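Local structure of dTDP-4-dehydrorhamnose reductase (Yersinia enterocolitica, 5U9C) at residues Ala86-Ala91 / Glu138-Asn143; Leu101-Ser106 / Arg132-Gly137; Ser187-Ser192 / Val245-Phe250; Thr181-Val186 / Leu236-Asp241; Lys7-Gly12 / Ile33-Asn38. The protein probably catalyses the NADPH-dependent reduction of dTDP-4-dehydro-L-rhamnose to dTDP-L-rhamnose, the closing step of dTDP-L-rhamnose biosynthesis. All blocks are in the same frame, centred on the assembly; numbering follows the deposited sequence. Where two conformers were deposited one is given.

Interaction 1 of 5, residues Ala86-Ala91 / Glu138-Asn143; sequences ATEQIA and ESSVRN. With IMD (imidazole), chain H.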
# COMPACT_ATOMS: atom_id res chain seq x y z
N ALA D 86 -21.58 -9.18 22.27
CA ALA D 86 -22.06 -8.75 23.57
C ALA D 86 -22.39 -7.26 23.56
O ALA D 86 -23.41 -6.85 24.09
CB ALA D 86 -21.04 -9.07 24.66
N THR D 87 -21.54 -6.46 22.93
CA THR D 87 -21.71 -5.01 22.88
C THR D 87 -22.99 -4.67 22.09
O THR D 87 -23.69 -3.74 22.45
CB THR D 87 -20.46 -4.35 22.26
OG1 THR D 87 -19.34 -4.62 23.10
CG2 THR D 87 -20.62 -2.84 22.13
N GLU D 88 -23.28 -5.45 21.04
CA GLU D 88 -24.48 -5.27 20.24
C GLU D 88 -25.73 -5.44 21.10
O GLU D 88 -26.68 -4.67 20.99
CB GLU D 88 -24.51 -6.26 19.07
CG GLU D 88 -25.81 -6.38 18.28
CD GLU D 88 -26.20 -5.13 17.49
OE1 GLU D 88 -25.34 -4.24 17.30
OE2 GLU D 88 -27.37 -5.03 17.06
N GLN D 89 -25.74 -6.47 21.95
CA GLN D 89 -26.89 -6.67 22.85
C GLN D 89 -27.02 -5.54 23.87
O GLN D 89 -28.12 -5.10 24.18
CB GLN D 89 -26.82 -8.03 23.52
CG GLN D 89 -26.91 -9.16 22.50
CD GLN D 89 -28.21 -9.14 21.75
OE1 GLN D 89 -29.28 -9.18 22.35
NE2 GLN D 89 -28.13 -9.10 20.43
N ILE D 90 -25.89 -5.08 24.40
CA ILE D 90 -25.90 -3.98 25.35
C ILE D 90 -26.47 -2.71 24.68
O ILE D 90 -27.30 -2.01 25.27
CB ILE D 90 -24.50 -3.71 25.93
CG1 ILE D 90 -24.08 -4.91 26.81
CG2 ILE D 90 -24.47 -2.41 26.72
CD1 ILE D 90 -22.66 -4.90 27.31
N ALA D 91 -26.01 -2.42 23.46
CA ALA D 91 -26.50 -1.24 22.73
C ALA D 91 -28.00 -1.34 22.42
O ALA D 91 -28.72 -0.36 22.55
CB ALA D 91 -25.71 -1.05 21.46
N GLU D 138 -18.00 -0.41 18.33
CA GLU D 138 -18.33 1.04 18.25
C GLU D 138 -19.49 1.28 17.29
O GLU D 138 -20.40 2.03 17.61
CB GLU D 138 -17.16 1.91 17.77
CG GLU D 138 -15.92 1.99 18.66
CD GLU D 138 -14.92 3.02 18.13
OE1 GLU D 138 -15.26 3.77 17.18
OE2 GLU D 138 -13.80 3.11 18.69
N SER D 139 -19.45 0.64 16.12
CA SER D 139 -20.52 0.78 15.13
C SER D 139 -21.86 0.41 15.76
O SER D 139 -22.84 1.16 15.63
CB SER D 139 -20.28 -0.10 13.90
OG SER D 139 -19.06 0.20 13.26
N SER D 140 -21.89 -0.71 16.49
CA SER D 140 -23.12 -1.20 17.14
C SER D 140 -23.70 -0.16 18.08
O SER D 140 -24.92 0.04 18.13
CB SER D 140 -22.84 -2.47 17.94
OG SER D 140 -22.59 -3.54 17.08
N VAL D 141 -22.82 0.51 18.81
CA VAL D 141 -23.21 1.55 19.76
C VAL D 141 -23.79 2.77 19.02
O VAL D 141 -24.90 3.22 19.35
CB VAL D 141 -22.03 1.93 20.67
CG1 VAL D 141 -22.34 3.17 21.49
CG2 VAL D 141 -21.68 0.75 21.58
N ARG D 142 -23.07 3.26 18.00
CA ARG D 142 -23.52 4.44 17.22
C ARG D 142 -24.83 4.25 16.52
O ARG D 142 -25.68 5.14 16.57
CB ARG D 142 -22.51 4.84 16.14
CG ARG D 142 -21.27 5.48 16.68
CD ARG D 142 -20.54 6.29 15.62
NE ARG D 142 -19.27 6.69 16.19
CZ ARG D 142 -18.22 5.89 16.26
NH1 ARG D 142 -17.11 6.32 16.84
NH2 ARG D 142 -18.27 4.65 15.76
N ASN D 143 -24.95 3.13 15.81
CA ASN D 143 -26.16 2.81 15.09
C ASN D 143 -27.41 2.68 16.02
O ASN D 143 -28.47 3.16 15.67
CB ASN D 143 -25.96 1.53 14.26
CG ASN D 143 -24.87 1.68 13.19
OD1 ASN D 143 -24.19 2.71 13.10
ND2 ASN D 143 -24.68 0.63 12.41
N1 IMD H . -32.27 -9.73 21.12
C2 IMD H . -32.35 -8.45 20.70
N3 IMD H . -33.65 -8.08 20.67
C4 IMD H . -34.39 -9.13 21.08
C5 IMD H . -33.52 -10.17 21.37
O HOH W 1 -26.52 -1.77 16.73
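Glu88 CG stands anti to its backbone N (chi1 169°), and a bend at chi2 (66°) brings CD round toward the other helix, where OE1 meets Ser140; OG of Ser140 lies beside its own backbone N. The hydroxyl donates to Glu88, with Ser140 OG 2.8 Å from Glu88 OE1, on the lone pair that faces away from the other carboxylate oxygen. That second oxygen, OE2, is held by Gln92. Water 1 bridges the same two residues, donating to Glu88 OE1 and Ser140 O. Small groups fill the rest. Ala91 CB sits 3.6 Å from Ser140 O, and Thr87 CG2 reaches Val141 CG2 at 3.8 Å, while Thr87 OG1 turns off to Asn83 O and His62. The helix segments run nearly parallel, 12° apart, with axes 8.6 Å from each other at closest approach. Both helices, 76-97 and 129-144, lie against strand 100-106, so this is the side-by-side helix packing of a Rossmann layer. Chemically, OE1 takes two donors from this contact, a hydroxyl and a water, which would probably stabilise the negative charge of Glu88.

Interaction 2 of 5, residues Leu101-Ser106 / Arg132-Gly137; sequences LLYLSS and RSKLIG
The Tyr103 ring meets helix 129-144 with its hydroxyl edge: Lys134 O and water 2 both lie near the ring plane there, while Gly137 comes in obliquely, its C 3.8 Å from Tyr103 CE2. The Tyr103 OH to Lys134 O bond is weak at 3.4 Å, and that proton has another possible acceptor. Lys134 is the centre of the contact. Bends of its chain at chi2 and chi3 (both -61°) fold the aliphatic part back past the tyrosine, CE lying 3.4 Å from Tyr103 OH, before NZ reaches the strand. There Lys134 NZ donates to Leu104 O at 2.9 Å, in the carbonyl plane and with a C=O...N angle of 160°. Water 2 accepts a second N-H from Lys134 NZ, also at 2.9 Å, and hydrogen-bonds to Tyr103 OH. Nearby, Ser105 OG rests 4.0 Å from Lys134 CB but makes its own bond to Glu138. Tyr130 and Lys134 have the Tyr-x-x-x-Lys spacing of short-chain dehydrogenases, consistent with a place in the active site. With a strand carbonyl and a bridging water both accepting from it, NZ is held by two acceptors, which restrains the end of the lysine between helix and strand.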
# COMPACT_ATOMS: atom_id res chain seq x y z
N LEU D 101 -25.47 5.55 27.00
CA LEU D 101 -24.48 4.50 26.99
C LEU D 101 -23.07 4.98 26.74
O LEU D 101 -22.79 5.64 25.74
CB LEU D 101 -24.84 3.48 25.90
CG LEU D 101 -23.86 2.35 25.59
CD1 LEU D 101 -23.60 1.47 26.80
CD2 LEU D 101 -24.41 1.50 24.46
N LEU D 102 -22.17 4.60 27.64
CA LEU D 102 -20.76 4.94 27.51
C LEU D 102 -20.04 3.67 27.15
O LEU D 102 -20.18 2.66 27.84
CB LEU D 102 -20.22 5.55 28.81
CG LEU D 102 -18.70 5.79 28.95
CD1 LEU D 102 -18.08 6.44 27.75
CD2 LEU D 102 -18.39 6.63 30.18
N TYR D 103 -19.31 3.70 26.05
CA TYR D 103 -18.54 2.55 25.57
C TYR D 103 -17.06 2.92 25.59
O TYR D 103 -16.65 3.90 24.98
CB TYR D 103 -18.97 2.14 24.14
CG TYR D 103 -18.19 0.99 23.52
CD1 TYR D 103 -18.08 -0.23 24.17
CD2 TYR D 103 -17.64 1.10 22.23
CE1 TYR D 103 -17.40 -1.30 23.59
CE2 TYR D 103 -16.97 0.02 21.65
CZ TYR D 103 -16.86 -1.17 22.33
OH TYR D 103 -16.22 -2.24 21.78
N LEU D 104 -16.28 2.14 26.33
CA LEU D 104 -14.84 2.34 26.39
C LEU D 104 -14.22 1.62 25.19
O LEU D 104 -14.28 0.40 25.10
CB LEU D 104 -14.27 1.78 27.68
CG LEU D 104 -12.74 1.83 27.83
CD1 LEU D 104 -12.27 3.27 27.86
CD2 LEU D 104 -12.33 1.08 29.08
N SER D 105 -13.63 2.38 24.27
CA SER D 105 -12.98 1.79 23.09
C SER D 105 -11.46 1.97 23.18
O SER D 105 -10.95 2.32 24.24
CB SER D 105 -13.57 2.34 21.77
OG SER D 105 -13.11 1.56 20.65
N SER D 106 -10.76 1.77 22.07
CA SER D 106 -9.30 1.73 22.08
C SER D 106 -8.63 2.39 20.89
O SER D 106 -9.17 2.42 19.78
CB SER D 106 -8.89 0.24 22.08
OG SER D 106 -7.50 0.03 21.87
N ARG D 132 -10.31 -4.74 15.30
CA ARG D 132 -11.50 -4.95 14.51
C ARG D 132 -12.73 -5.17 15.40
O ARG D 132 -13.80 -4.61 15.14
CB ARG D 132 -11.33 -6.15 13.59
CG ARG D 132 -10.32 -5.95 12.48
CD ARG D 132 -10.00 -7.23 11.73
NE ARG D 132 -8.92 -6.99 10.80
CZ ARG D 132 -7.73 -7.58 10.78
NH1 ARG D 132 -7.47 -8.64 11.54
NH2 ARG D 132 -6.85 -7.20 9.86
N SER D 133 -12.58 -5.99 16.45
CA SER D 133 -13.70 -6.29 17.35
C SER D 133 -14.18 -5.06 18.12
O SER D 133 -15.39 -4.88 18.30
CB SER D 133 -13.34 -7.44 18.31
OG SER D 133 -12.38 -7.07 19.31
N LYS D 134 -13.25 -4.21 18.54
CA LYS D 134 -13.60 -2.97 19.22
C LYS D 134 -14.30 -1.99 18.27
O LYS D 134 -15.31 -1.33 18.66
CB LYS D 134 -12.37 -2.30 19.84
CG LYS D 134 -11.69 -3.09 20.97
CD LYS D 134 -12.56 -3.34 22.20
CE LYS D 134 -13.02 -2.06 22.88
NZ LYS D 134 -13.75 -2.31 24.15
N LEU D 135 -13.79 -1.90 17.05
CA LEU D 135 -14.35 -0.99 16.04
C LEU D 135 -15.77 -1.37 15.65
O LEU D 135 -16.62 -0.51 15.52
CB LEU D 135 -13.48 -0.95 14.80
CG LEU D 135 -13.99 -0.05 13.66
CD1 LEU D 135 -14.18 1.38 14.13
CD2 LEU D 135 -13.03 -0.11 12.48
N ILE D 136 -16.02 -2.65 15.42
CA ILE D 136 -17.38 -3.03 15.03
C ILE D 136 -18.30 -2.84 16.27
O ILE D 136 -19.47 -2.49 16.13
CB ILE D 136 -17.44 -4.44 14.39
CG1 ILE D 136 -18.84 -4.72 13.81
CG2 ILE D 136 -17.04 -5.51 15.38
CD1 ILE D 136 -19.20 -3.89 12.60
N GLY D 137 -17.74 -3.02 17.48
CA GLY D 137 -18.52 -2.78 18.71
C GLY D 137 -18.92 -1.30 18.72
O GLY D 137 -20.08 -0.96 19.05
O HOH W 2 -15.74 -4.34 23.67

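Interaction 3 of 5, residues Ser187-Ser192 / Val245-Phe250; sequences SDRLGS and VHSSVF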
# COMPACT_ATOMS: atom_id res chain seq x y z
N SER D 187 11.40 -0.37 21.70
CA SER D 187 11.60 1.00 21.25
C SER D 187 10.95 1.36 19.91
O SER D 187 10.86 2.54 19.57
CB SER D 187 13.09 1.29 21.15
OG SER D 187 13.69 0.48 20.15
N ASP D 188 10.48 0.36 19.16
CA ASP D 188 9.99 0.60 17.79
C ASP D 188 8.49 0.43 17.55
O ASP D 188 8.08 0.16 16.43
CB ASP D 188 10.82 -0.25 16.80
CG ASP D 188 10.64 -1.75 16.99
OD1 ASP D 188 9.79 -2.17 17.81
OD2 ASP D 188 11.33 -2.53 16.29
N ARG D 189 7.69 0.59 18.61
CA ARG D 189 6.23 0.60 18.54
C ARG D 189 5.82 1.78 19.45
O ARG D 189 6.23 1.85 20.60
CB ARG D 189 5.59 -0.71 19.01
CG ARG D 189 5.95 -1.92 18.15
CD ARG D 189 5.36 -1.86 16.74
NE ARG D 189 5.69 -3.02 15.90
CZ ARG D 189 6.76 -3.13 15.10
NH1 ARG D 189 7.69 -2.17 15.03
NH2 ARG D 189 6.91 -4.24 14.39
N LEU D 190 5.05 2.72 18.91
CA LEU D 190 4.66 3.92 19.64
C LEU D 190 3.18 3.93 20.00
O LEU D 190 2.36 3.26 19.35
CB LEU D 190 4.98 5.15 18.80
CG LEU D 190 6.41 5.29 18.25
CD1 LEU D 190 6.52 6.44 17.26
CD2 LEU D 190 7.36 5.48 19.41
N GLY D 191 2.85 4.73 21.01
CA GLY D 191 1.47 4.87 21.49
C GLY D 191 1.36 6.07 22.40
O GLY D 191 2.28 6.88 22.49
N SER D 192 0.20 6.20 23.04
CA SER D 192 -0.09 7.26 23.99
C SER D 192 -0.61 6.62 25.27
O SER D 192 -1.32 5.60 25.24
CB SER D 192 -1.16 8.19 23.41
OG SER D 192 -0.69 8.87 22.25
N VAL D 245 14.94 -2.36 22.78
CA VAL D 245 14.97 -3.49 21.88
C VAL D 245 13.90 -3.37 20.81
O VAL D 245 12.88 -2.71 21.00
CB VAL D 245 14.78 -4.83 22.63
CG1 VAL D 245 15.90 -5.01 23.64
CG2 VAL D 245 13.42 -4.92 23.31
N HIS D 246 14.13 -4.04 19.68
CA HIS D 246 13.15 -4.11 18.60
C HIS D 246 12.08 -5.13 18.96
O HIS D 246 12.32 -6.06 19.74
CB HIS D 246 13.84 -4.47 17.27
CG HIS D 246 14.69 -3.37 16.72
ND1 HIS D 246 14.14 -2.23 16.17
CD2 HIS D 246 16.02 -3.21 16.67
CE1 HIS D 246 15.11 -1.42 15.78
NE2 HIS D 246 16.27 -2.00 16.07
N SER D 247 10.89 -4.96 18.38
CA SER D 247 9.76 -5.84 18.68
C SER D 247 9.99 -7.31 18.34
O SER D 247 9.32 -8.17 18.91
CB SER D 247 8.48 -5.31 18.02
OG SER D 247 8.68 -5.13 16.64
N SER D 248 10.92 -7.59 17.43
CA SER D 248 11.27 -8.96 17.09
C SER D 248 11.80 -9.80 18.27
O SER D 248 11.70 -11.02 18.23
CB SER D 248 12.36 -8.98 16.02
OG SER D 248 13.51 -8.31 16.49
N VAL D 249 12.38 -9.17 19.29
CA VAL D 249 12.92 -9.98 20.40
C VAL D 249 11.79 -10.55 21.28
O VAL D 249 12.00 -11.54 21.96
CB VAL D 249 14.00 -9.27 21.24
CG1 VAL D 249 15.14 -8.81 20.34
CG2 VAL D 249 13.43 -8.12 22.05
N PHE D 250 10.59 -9.95 21.22
CA PHE D 250 9.43 -10.48 21.96
C PHE D 250 8.33 -10.85 20.97
O PHE D 250 7.43 -10.08 20.73
CB PHE D 250 8.89 -9.43 22.94
CG PHE D 250 9.87 -9.05 24.00
CD1 PHE D 250 10.34 -9.99 24.89
CD2 PHE D 250 10.30 -7.73 24.13
CE1 PHE D 250 11.25 -9.65 25.89
CE2 PHE D 250 11.19 -7.37 25.13
CZ PHE D 250 11.67 -8.33 26.01
O HOH W 3 11.40 -5.68 15.13
O HOH W 4 5.26 -5.47 16.81
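Ser187 and Val245 supply the backbone part of the contact: Ser187 N donates to Val245 O at 2.9 Å, with an N-H...O angle of 163°. Carboxylate bonds come next. Asp188 CG sits between its backbone N and carbonyl carbon (chi1 65°), which turns CG toward His246 and Ser247. His246 ND1 donates to Asp188 OD2 at 2.8 Å, the side chains crossing at about a right angle; the oxygen lies in the imidazole plane, whereas the nitrogen approaches from above the carboxylate. Ser247 N adds weak bonds to both oxygens, 3.1 Å to Asp188 OD1 and 3.2 Å to Asp188 OD2. Within segment 187-192, Arg189 NH1 hydrogen-bonds to Asp188 O at 2.7 Å. Ion and face contacts also involve Arg189. NH1 meets Asp188 OD1 through charge alone, since that oxygen is well out of the guanidinium plane. Ser247 OG rests over one guanidinium face, 3.0 Å from Arg189 NH2, at an angle too poor for a hydrogen bond. His246 NE2 bonds to Glu263 of a neighbouring subunit. The contact ties the link between strands 182-186 and 190-195 to the short 3-10 turn after strand 241-245, with Arg189 beside Arg256, a residue of the malate site.

Interaction 4 of 5, residues Thr181-Val186 / Leu236-Asp241; sequences TSIKAV and LNFKGD
Ile183 and Phe238 cross obliquely, the isoleucine tip meeting the far end of the ring: Ile183 CD1 lies 3.8 Å from Phe238 CZ. Phe238 CB points toward the strand, and CG is anti to the backbone N (chi1 180°). Its chain then doubles back, placing Gly240 N over the centre of one ring face, 3.5 Å above the plane. Ile176 of helix 168-177 touches both Phe238 and Ile183, which joins this apolar cluster to the helix that carries the malate-binding residues Phe168 and Lys171. Ser182 and Asp241 are paired in parallel and point to the same side of the two-stranded sheet, their CB atoms 4.0 Å apart. Backbone bonds on either side of Ser182 set this register. Asp241 N donates to Thr181 O at 3.0 Å, and Ile183 N donates to Asp241 O at 2.8 Å, at a C=O...N angle of 165°. Asp241 O also receives a CA-H contact from Ser182 CA at 3.0 Å. Both polar atoms of the Asp241 backbone are thus satisfied by Thr181 and Ile183, on either side of Ser182, and these two bonds start the parallel pairing while Phe238 packs on Ile183.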
# COMPACT_ATOMS: atom_id res chain seq x y z
N THR D 181 19.46 -6.16 36.96
CA THR D 181 20.66 -5.58 36.39
C THR D 181 20.33 -4.82 35.10
O THR D 181 21.03 -3.86 34.75
CB THR D 181 21.76 -6.65 36.13
OG1 THR D 181 23.00 -6.00 35.87
CG2 THR D 181 21.40 -7.56 34.98
N SER D 182 19.25 -5.22 34.43
CA SER D 182 18.82 -4.57 33.20
C SER D 182 17.39 -4.92 32.87
O SER D 182 16.91 -6.03 33.16
CB SER D 182 19.67 -5.01 32.01
OG SER D 182 19.47 -6.38 31.80
N ILE D 183 16.74 -3.97 32.22
CA ILE D 183 15.37 -4.12 31.79
C ILE D 183 15.29 -3.81 30.29
O ILE D 183 15.80 -2.78 29.85
CB ILE D 183 14.47 -3.16 32.58
CG1 ILE D 183 14.49 -3.55 34.07
CG2 ILE D 183 13.05 -3.17 32.04
CD1 ILE D 183 13.79 -2.56 34.99
N LYS D 184 14.67 -4.71 29.53
CA LYS D 184 14.46 -4.52 28.09
C LYS D 184 13.08 -3.96 27.85
O LYS D 184 12.12 -4.39 28.50
CB LYS D 184 14.60 -5.86 27.36
CG LYS D 184 15.99 -6.44 27.43
CD LYS D 184 16.03 -7.80 26.75
CE LYS D 184 17.39 -8.44 26.94
NZ LYS D 184 17.45 -9.75 26.24
N ALA D 185 12.97 -3.01 26.93
CA ALA D 185 11.70 -2.39 26.59
C ALA D 185 11.69 -2.07 25.08
O ALA D 185 12.68 -1.57 24.54
CB ALA D 185 11.47 -1.12 27.41
N VAL D 186 10.58 -2.37 24.44
CA VAL D 186 10.43 -2.18 23.01
C VAL D 186 10.50 -0.69 22.63
O VAL D 186 9.77 0.13 23.18
CB VAL D 186 9.12 -2.83 22.52
CG1 VAL D 186 8.89 -2.57 21.05
CG2 VAL D 186 9.15 -4.33 22.80
N LEU D 236 12.32 6.37 39.95
CA LEU D 236 12.64 5.47 41.06
C LEU D 236 14.15 5.33 41.34
O LEU D 236 14.54 4.46 42.11
CB LEU D 236 11.99 4.10 40.83
CG LEU D 236 10.46 4.16 40.68
CD1 LEU D 236 9.88 2.78 40.47
CD2 LEU D 236 9.83 4.82 41.89
N ASN D 237 14.96 6.19 40.73
CA ASN D 237 16.42 6.20 40.91
C ASN D 237 17.07 4.84 40.59
O ASN D 237 18.02 4.41 41.27
CB ASN D 237 16.79 6.65 42.33
CG ASN D 237 18.27 7.00 42.46
OD1 ASN D 237 18.95 7.20 41.46
ND2 ASN D 237 18.76 7.09 43.70
N PHE D 238 16.54 4.18 39.56
CA PHE D 238 17.04 2.88 39.10
C PHE D 238 18.46 3.07 38.55
O PHE D 238 18.70 3.99 37.76
CB PHE D 238 16.10 2.32 38.01
CG PHE D 238 16.50 0.99 37.46
CD1 PHE D 238 16.61 -0.13 38.29
CD2 PHE D 238 16.72 0.83 36.09
CE1 PHE D 238 16.95 -1.36 37.77
CE2 PHE D 238 17.05 -0.41 35.56
CZ PHE D 238 17.17 -1.51 36.40
N LYS D 239 19.39 2.21 38.93
CA LYS D 239 20.78 2.34 38.45
C LYS D 239 21.20 1.23 37.48
O LYS D 239 22.32 1.23 36.99
CB LYS D 239 21.75 2.46 39.63
CG LYS D 239 21.50 3.71 40.47
CD LYS D 239 21.46 4.95 39.58
CE LYS D 239 21.07 6.21 40.36
NZ LYS D 239 20.91 7.38 39.46
N GLY D 240 20.28 0.31 37.17
CA GLY D 240 20.57 -0.77 36.22
C GLY D 240 20.42 -0.21 34.81
O GLY D 240 20.18 0.98 34.61
N ASP D 241 20.59 -1.06 33.81
CA ASP D 241 20.46 -0.60 32.43
C ASP D 241 19.03 -0.76 31.93
O ASP D 241 18.38 -1.76 32.23
CB ASP D 241 21.38 -1.42 31.52
CG ASP D 241 22.85 -1.31 31.92
OD1 ASP D 241 23.27 -0.21 32.32
OD2 ASP D 241 23.57 -2.31 31.81

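Interaction 5 of 5, residues Lys7-Gly12 / Ile33-Asn38; sequences KILITG and IVTERN
Ile8, Ile10 and Ile33 form the tight part, a ladder of parallel-strand bonds. Ile33 N donates to Ile8 O at 2.8 Å, almost straight at 175°, and Ile10 N returns a bond to Ile33 O, also 2.8 Å. Thr35 N closes the ladder on Ile10 O at 3.0 Å. On the face carrying Leu9 and Ile33, Leu9 CD2 presses on Thr35 CG2 at 3.6 Å, the two side chains crossing at about a right angle, and Tyr51 of helix 48-55 packs over all three residues. The opposite face, with Ile10 and Val34, is covered by Thr22 of helix 16-25; strands 7-11 and 31-34 and this helix make up a right-handed beta-alpha-beta crossover. The ends are looser. At one, the Lys7 chain lies across Ile33, with Lys7 CD 3.8 Å from Ile33 CG1, before NZ leaves for a salt bridge with Glu55. At the other, the strand ends beyond Val34, Thr35 N making the last backbone bond across, and water 5 fills in, donating to Ile10 O at 2.9 Å and to Thr35 O at 2.8 Å. Gly12, with a positive phi of 67°, turns the chain toward Gly13, Gly15 and Gly18, whose spacing is consistent with a dinucleotide-binding glycine loop. Ile10 O accepts from both a backbone amide and a water, just where direct strand pairing gives way to solvent beside the presumed cofactor loop.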
# COMPACT_ATOMS: atom_id res chain seq x y z
N LYS D 7 -30.36 5.30 38.09
CA LYS D 7 -29.62 4.04 38.15
C LYS D 7 -28.52 3.96 37.07
O LYS D 7 -28.76 4.28 35.89
CB LYS D 7 -30.61 2.86 38.03
CG LYS D 7 -29.92 1.50 38.10
CD LYS D 7 -30.83 0.30 37.79
CE LYS D 7 -31.79 -0.07 38.92
NZ LYS D 7 -32.47 -1.37 38.63
N ILE D 8 -27.33 3.56 37.52
CA ILE D 8 -26.16 3.31 36.68
C ILE D 8 -25.86 1.81 36.70
O ILE D 8 -25.73 1.20 37.77
CB ILE D 8 -24.90 4.02 37.22
CG1 ILE D 8 -25.04 5.52 37.07
CG2 ILE D 8 -23.67 3.55 36.45
CD1 ILE D 8 -23.98 6.33 37.79
N LEU D 9 -25.75 1.22 35.52
CA LEU D 9 -25.41 -0.19 35.39
C LEU D 9 -24.00 -0.26 34.76
O LEU D 9 -23.76 0.31 33.69
CB LEU D 9 -26.46 -0.91 34.56
CG LEU D 9 -26.32 -2.42 34.42
CD1 LEU D 9 -27.67 -3.08 34.14
CD2 LEU D 9 -25.30 -2.80 33.35
N ILE D 10 -23.07 -0.93 35.45
CA ILE D 10 -21.66 -1.01 35.02
C ILE D 10 -21.20 -2.43 34.69
O ILE D 10 -21.39 -3.32 35.51
CB ILE D 10 -20.70 -0.53 36.15
CG1 ILE D 10 -21.14 0.83 36.67
CG2 ILE D 10 -19.23 -0.49 35.68
CD1 ILE D 10 -20.28 1.40 37.76
N THR D 11 -20.59 -2.62 33.52
CA THR D 11 -19.95 -3.91 33.17
C THR D 11 -18.45 -3.66 33.38
O THR D 11 -17.98 -2.54 33.17
CB THR D 11 -20.18 -4.36 31.70
OG1 THR D 11 -19.43 -3.54 30.78
CG2 THR D 11 -21.67 -4.33 31.37
N GLY D 12 -17.71 -4.70 33.75
CA GLY D 12 -16.25 -4.56 34.02
C GLY D 12 -15.95 -3.69 35.24
O GLY D 12 -14.92 -3.00 35.30
N ILE D 33 -25.42 -0.51 39.93
CA ILE D 33 -25.52 -1.96 39.76
C ILE D 33 -24.23 -2.41 39.08
O ILE D 33 -23.95 -2.04 37.92
CB ILE D 33 -26.73 -2.36 38.87
CG1 ILE D 33 -28.02 -1.75 39.40
CG2 ILE D 33 -26.87 -3.88 38.75
CD1 ILE D 33 -28.36 -2.17 40.80
N VAL D 34 -23.43 -3.17 39.80
CA VAL D 34 -22.16 -3.68 39.28
C VAL D 34 -22.43 -5.11 38.84
O VAL D 34 -22.65 -5.98 39.67
CB VAL D 34 -21.06 -3.65 40.36
CG1 VAL D 34 -19.74 -4.19 39.79
CG2 VAL D 34 -20.87 -2.23 40.89
N THR D 35 -22.41 -5.35 37.53
CA THR D 35 -22.67 -6.68 37.01
C THR D 35 -21.56 -7.66 37.42
O THR D 35 -20.40 -7.26 37.60
CB THR D 35 -22.86 -6.69 35.47
OG1 THR D 35 -21.61 -6.42 34.83
CG2 THR D 35 -23.88 -5.66 35.05
N GLU D 36 -21.95 -8.91 37.60
CA GLU D 36 -21.04 -10.01 37.97
C GLU D 36 -21.32 -11.15 37.00
O GLU D 36 -22.28 -11.07 36.21
CB GLU D 36 -21.31 -10.46 39.40
CG GLU D 36 -20.95 -9.46 40.47
CD GLU D 36 -21.31 -9.95 41.86
OE1 GLU D 36 -22.11 -10.91 41.98
OE2 GLU D 36 -20.81 -9.36 42.84
N ARG D 37 -20.52 -12.21 37.09
CA ARG D 37 -20.65 -13.38 36.21
C ARG D 37 -22.06 -13.99 36.28
O ARG D 37 -22.61 -14.43 35.27
CB ARG D 37 -19.59 -14.44 36.58
CG ARG D 37 -19.42 -15.57 35.56
CD ARG D 37 -18.70 -15.12 34.29
NE ARG D 37 -17.31 -14.73 34.54
CZ ARG D 37 -16.48 -14.22 33.62
NH1 ARG D 37 -16.89 -14.00 32.37
NH2 ARG D 37 -15.23 -13.91 33.96
N ASN D 38 -22.64 -13.99 37.48
CA ASN D 38 -23.99 -14.55 37.69
C ASN D 38 -25.14 -13.69 37.11
O ASN D 38 -26.28 -14.14 37.12
CB ASN D 38 -24.25 -14.82 39.18
CG ASN D 38 -24.22 -13.56 40.04
OD1 ASN D 38 -23.65 -12.54 39.66
ND2 ASN D 38 -24.84 -13.64 41.22
O HOH W 5 -19.20 -5.07 36.39

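How the interactions relate
Interaction 5 comes first along the chain, and interaction 2 is nested within the loop closed by interaction 1. These three build the Rossmann part: interactions 2 and 5 lie on the same six-stranded parallel sheet, and interactions 1 and 2, with centres about 8 Å apart, share helix 129-144. Glu138 and Ser105 join them directly, and Ile90 touches Thr11 of interaction 5. Interactions 3 and 4 lie in a separate region, centres about 25 to 43 Å from the others. Their segments alternate in sequence and meet on the small sheet of strands 182-186 and 241-245, where Val245 N bonds to Ala185 O. So the contacts fall into two groups, one in the probable cofactor-binding sheet, the other near the malate-binding residues.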